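Local coordinates for protein aminoglycoside N(3)-acetyltransferase (Enterobacter cloacae, PDB 6NP3) that probably confers resistance to 2-deoxystreptamine antibiotics such as gentamicin by transferring the acetyl group of acetyl-CoA to their 3-amino group, at residues A[86-94]-A[106-117]. Residues are numbered along the deposited sequence; the frame is centred on the assembly and turned at random.
Unlike the reference sequence in segment 106-117: Ser114 (reference Thr).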
loop_
_atom_site.group_PDB
_atom_site.type_symbol
_atom_site.label_atom_id
_atom_site.label_comp_id
_atom_site.label_asym_id
_atom_site.label_seq_id
_atom_site.Cartn_x
_atom_site.Cartn_y
_atom_site.Cartn_z
ATOM N N ALA A 86 -10.964 -14.070 -13.314
ATOM C CA ALA A 86 -9.781 -14.375 -12.521
ATOM C C ALA A 86 -8.815 -13.195 -12.506
ATOM O O ALA A 86 -8.674 -12.466 -13.493
ATOM C CB ALA A 86 -9.049 -15.596 -13.071
ATOM N N PHE A 87 -8.168 -12.983 -11.352
ATOM C CA PHE A 87 -7.129 -11.962 -11.246
ATOM C C PHE A 87 -5.965 -12.313 -12.158
ATOM O O PHE A 87 -5.342 -13.367 -12.012
ATOM C CB PHE A 87 -6.644 -11.847 -9.803
ATOM C CG PHE A 87 -5.543 -10.832 -9.604
ATOM C CD1 PHE A 87 -5.788 -9.478 -9.742
ATOM C CD2 PHE A 87 -4.273 -11.237 -9.232
ATOM C CE1 PHE A 87 -4.796 -8.564 -9.532
ATOM C CE2 PHE A 87 -3.266 -10.284 -9.021
ATOM C CZ PHE A 87 -3.557 -8.974 -9.166
ATOM N N ASP A 88 -5.674 -11.436 -13.099
ATOM C CA ASP A 88 -4.554 -11.634 -14.013
ATOM C C ASP A 88 -3.576 -10.499 -13.751
ATOM O O ASP A 88 -3.878 -9.343 -14.098
ATOM C CB ASP A 88 -5.054 -11.585 -15.456
ATOM C CG ASP A 88 -3.965 -11.886 -16.455
ATOM O OD1 ASP A 88 -2.776 -11.773 -16.080
ATOM O OD2 ASP A 88 -4.305 -12.218 -17.614
ATOM N N PRO A 89 -2.436 -10.762 -13.094
ATOM C CA PRO A 89 -1.574 -9.654 -12.653
ATOM C C PRO A 89 -1.066 -8.801 -13.794
ATOM O O PRO A 89 -0.802 -7.607 -13.597
ATOM C CB PRO A 89 -0.427 -10.372 -11.920
ATOM C CG PRO A 89 -0.473 -11.791 -12.385
ATOM C CD PRO A 89 -1.927 -12.069 -12.626
ATOM N N ASP A 90 -0.952 -9.368 -14.999
ATOM C CA ASP A 90 -0.439 -8.602 -16.126
ATOM C C ASP A 90 -1.464 -7.622 -16.685
ATOM O O ASP A 90 -1.081 -6.667 -17.372
ATOM C CB ASP A 90 0.050 -9.537 -17.245
ATOM C CG ASP A 90 1.207 -10.430 -16.806
ATOM O OD1 ASP A 90 2.125 -9.937 -16.119
ATOM O OD2 ASP A 90 1.211 -11.627 -17.169
ATOM N N HIS A 91 -2.756 -7.840 -16.422
ATOM C CA HIS A 91 -3.807 -7.051 -17.056
ATOM C C HIS A 91 -4.783 -6.388 -16.100
ATOM O O HIS A 91 -5.480 -5.459 -16.515
ATOM C CB HIS A 91 -4.578 -7.924 -18.050
ATOM C CG HIS A 91 -3.703 -8.476 -19.134
ATOM N ND1 HIS A 91 -3.144 -9.735 -19.077
ATOM C CD2 HIS A 91 -3.223 -7.903 -20.263
ATOM C CE1 HIS A 91 -2.401 -9.931 -20.153
ATOM N NE2 HIS A 91 -2.432 -8.835 -20.886
ATOM N N ALA A 92 -4.826 -6.780 -14.843
ATOM C CA ALA A 92 -5.850 -6.283 -13.929
ATOM C C ALA A 92 -5.560 -4.838 -13.543
ATOM O O ALA A 92 -4.495 -4.559 -12.973
ATOM C CB ALA A 92 -5.865 -7.174 -12.687
ATOM N N PRO A 93 -6.464 -3.897 -13.769
ATOM C CA PRO A 93 -6.179 -2.517 -13.370
ATOM C C PRO A 93 -6.176 -2.315 -11.859
ATOM O O PRO A 93 -6.807 -3.052 -11.094
ATOM C CB PRO A 93 -7.292 -1.700 -14.039
ATOM C CG PRO A 93 -8.312 -2.692 -14.485
ATOM C CD PRO A 93 -7.668 -4.017 -14.618
ATOM N N ALA A 94 -5.437 -1.294 -11.441
ATOM C CA ALA A 94 -5.349 -0.914 -10.042
ATOM C C ALA A 94 -6.700 -0.410 -9.536
ATOM O O ALA A 94 -7.572 0.011 -10.307
ATOM C CB ALA A 94 -4.287 0.181 -9.897
ATOM N N ARG A 106 1.780 0.555 -11.988
ATOM C CA ARG A 106 1.729 -0.867 -12.274
ATOM C C ARG A 106 1.937 -1.181 -13.754
ATOM O O ARG A 106 2.397 -2.278 -14.078
ATOM C CB ARG A 106 0.441 -1.487 -11.728
ATOM C CG ARG A 106 -0.796 -1.233 -12.548
ATOM C CD ARG A 106 -1.160 -2.438 -13.406
ATOM N NE ARG A 106 -2.318 -2.143 -14.236
ATOM C CZ ARG A 106 -2.631 -2.808 -15.335
ATOM N NH1 ARG A 106 -1.931 -3.877 -15.670
ATOM N NH2 ARG A 106 -3.682 -2.437 -16.048
ATOM N N THR A 107 1.624 -0.252 -14.659
ATOM C CA THR A 107 1.871 -0.451 -16.088
ATOM C C THR A 107 3.267 -0.024 -16.537
ATOM O O THR A 107 3.585 -0.127 -17.731
ATOM C CB THR A 107 0.806 0.283 -16.925
ATOM O OG1 THR A 107 0.791 1.672 -16.591
ATOM C CG2 THR A 107 -0.567 -0.337 -16.716
ATOM N N TYR A 108 4.103 0.457 -15.635
ATOM C CA TYR A 108 5.449 0.854 -16.020
ATOM C C TYR A 108 6.221 -0.362 -16.521
ATOM O O TYR A 108 6.136 -1.449 -15.936
ATOM C CB TYR A 108 6.167 1.450 -14.816
ATOM C CG TYR A 108 7.443 2.146 -15.176
ATOM C CD1 TYR A 108 7.406 3.416 -15.729
ATOM C CD2 TYR A 108 8.679 1.540 -14.976
ATOM C CE1 TYR A 108 8.553 4.070 -16.082
ATOM C CE2 TYR A 108 9.843 2.200 -15.323
ATOM C CZ TYR A 108 9.759 3.463 -15.868
ATOM O OH TYR A 108 10.906 4.131 -16.219
ATOM N N PRO A 109 6.993 -0.231 -17.595
ATOM C CA PRO A 109 7.714 -1.403 -18.098
ATOM C C PRO A 109 8.638 -1.996 -17.043
ATOM O O PRO A 109 9.404 -1.295 -16.392
ATOM C CB PRO A 109 8.492 -0.854 -19.298
ATOM C CG PRO A 109 7.741 0.362 -19.706
ATOM C CD PRO A 109 7.210 0.960 -18.431
ATOM N N GLY A 110 8.551 -3.301 -16.883
ATOM C CA GLY A 110 9.336 -4.007 -15.903
ATOM C C GLY A 110 8.738 -4.074 -14.511
ATOM O O GLY A 110 9.321 -4.741 -13.651
ATOM N N CYS A 111 7.631 -3.371 -14.252
ATOM C CA CYS A 111 6.980 -3.457 -12.952
ATOM C C CYS A 111 6.602 -4.905 -12.690
ATOM O O CYS A 111 6.125 -5.613 -13.582
ATOM C CB CYS A 111 5.739 -2.565 -12.924
ATOM S SG CYS A 111 5.029 -2.388 -11.339
ATOM N N ARG A 112 6.817 -5.353 -11.461
ATOM C CA ARG A 112 6.342 -6.650 -11.032
ATOM C C ARG A 112 5.106 -6.472 -10.160
ATOM O O ARG A 112 4.919 -5.439 -9.512
ATOM C CB ARG A 112 7.436 -7.371 -10.257
ATOM C CG ARG A 112 8.717 -7.542 -11.030
ATOM C CD ARG A 112 8.557 -8.390 -12.281
ATOM N NE ARG A 112 9.884 -8.793 -12.729
ATOM C CZ ARG A 112 10.438 -9.972 -12.466
ATOM N NH1 ARG A 112 9.768 -10.897 -11.791
ATOM N NH2 ARG A 112 11.659 -10.235 -12.902
ATOM N N ARG A 113 4.264 -7.501 -10.128
ATOM C CA ARG A 113 2.969 -7.415 -9.459
ATOM C C ARG A 113 2.758 -8.613 -8.549
ATOM O O ARG A 113 2.986 -9.751 -8.969
ATOM C CB ARG A 113 1.843 -7.378 -10.506
ATOM C CG ARG A 113 0.406 -7.328 -9.981
ATOM C CD ARG A 113 -0.078 -5.933 -10.026
ATOM N NE ARG A 113 -1.471 -5.638 -9.699
ATOM C CZ ARG A 113 -2.433 -5.401 -10.585
ATOM N NH1 ARG A 113 -2.218 -5.532 -11.903
ATOM N NH2 ARG A 113 -3.624 -5.006 -10.124
ATOM N N SER A 114 2.289 -8.371 -7.324
ATOM C CA SER A 114 2.079 -9.478 -6.404
ATOM C C SER A 114 0.766 -10.198 -6.699
ATOM O O SER A 114 -0.167 -9.647 -7.285
ATOM C CB SER A 114 2.160 -9.022 -4.955
ATOM O OG SER A 114 0.937 -8.448 -4.516
ATOM N N ALA A 115 0.699 -11.428 -6.217
ATOM C CA ALA A 115 -0.346 -12.384 -6.545
ATOM C C ALA A 115 -1.618 -12.265 -5.714
ATOM O O ALA A 115 -2.586 -12.970 -6.017
ATOM C CB ALA A 115 0.226 -13.795 -6.374
ATOM N N HIS A 116 -1.632 -11.492 -4.648
ATOM C CA HIS A 116 -2.830 -11.353 -3.827
ATOM C C HIS A 116 -3.776 -10.375 -4.495
ATOM O O HIS A 116 -3.438 -9.199 -4.654
ATOM C CB HIS A 116 -2.418 -10.845 -2.462
ATOM C CG HIS A 116 -3.477 -10.946 -1.432
ATOM N ND1 HIS A 116 -4.719 -10.364 -1.555
ATOM C CD2 HIS A 116 -3.446 -11.543 -0.220
ATOM C CE1 HIS A 116 -5.404 -10.610 -0.453
ATOM N NE2 HIS A 116 -4.647 -11.309 0.375
ATOM N N PRO A 117 -4.948 -10.828 -4.941
ATOM C CA PRO A 117 -5.741 -9.947 -5.803
ATOM C C PRO A 117 -6.231 -8.693 -5.109
ATOM O O PRO A 117 -6.225 -7.619 -5.712
ATOM C CB PRO A 117 -6.878 -10.856 -6.290
ATOM C CG PRO A 117 -6.327 -12.206 -6.227
ATOM C CD PRO A 117 -5.483 -12.199 -4.955
HETATM O O HOH W 1 0.285 -5.197 -14.519
#
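Arg113, on a short edge strand, 112-113, of the mixed sheet, reaches into the Asx turn that opens at Asp88 and runs on to Ala92 in the loop between helices 78-83 and 101-106. Its NH1 gives the straightest bond of the contact, 2.7 Å to Ala92 O at 151°, lying in both the guanidinium plane and the carbonyl plane. Weaker bonds join the same NH1 to Pro89 O and NH2 to Ala92 O, so one guanidinium ties together two carbonyls of the turn. The chain bends at chi2 (99°), which turns the guanidinium toward Ala92 O while Arg113 CG rests 3.7 Å from Pro89 CB. The Phe87 ring stands nearly perpendicular to this guanidinium, its CE1-CZ rim over the guanidinium face and NH2 at the ring edge. One face of that ring takes Pro117 CA, 3.8 Å from the centroid and almost on the normal, a CH-pi contact; Pro89 N lies over the opposite face.

Arg106 of helix 101-106 lays its guanidinium over Ala92 O, with Thr107 CG2 on the other face. NH1 makes only a weak bond to Asp90 O, but a water accepting from it also donates to Pro89 O. Arg106 NH2 forms a salt bridge with Glu103, which also accepts from the amide of Ala94. Ser120 OG and Ser61 O accept from Arg113 NE and NH2, while Trp62 meets Phe87 edge-to-face. The turn itself is drawn together by Asp88, whose carbonyl O accepts from His91 N and Ala92 N and whose OD1 takes Asp90 N at 3.2 Å from above the carboxylate plane.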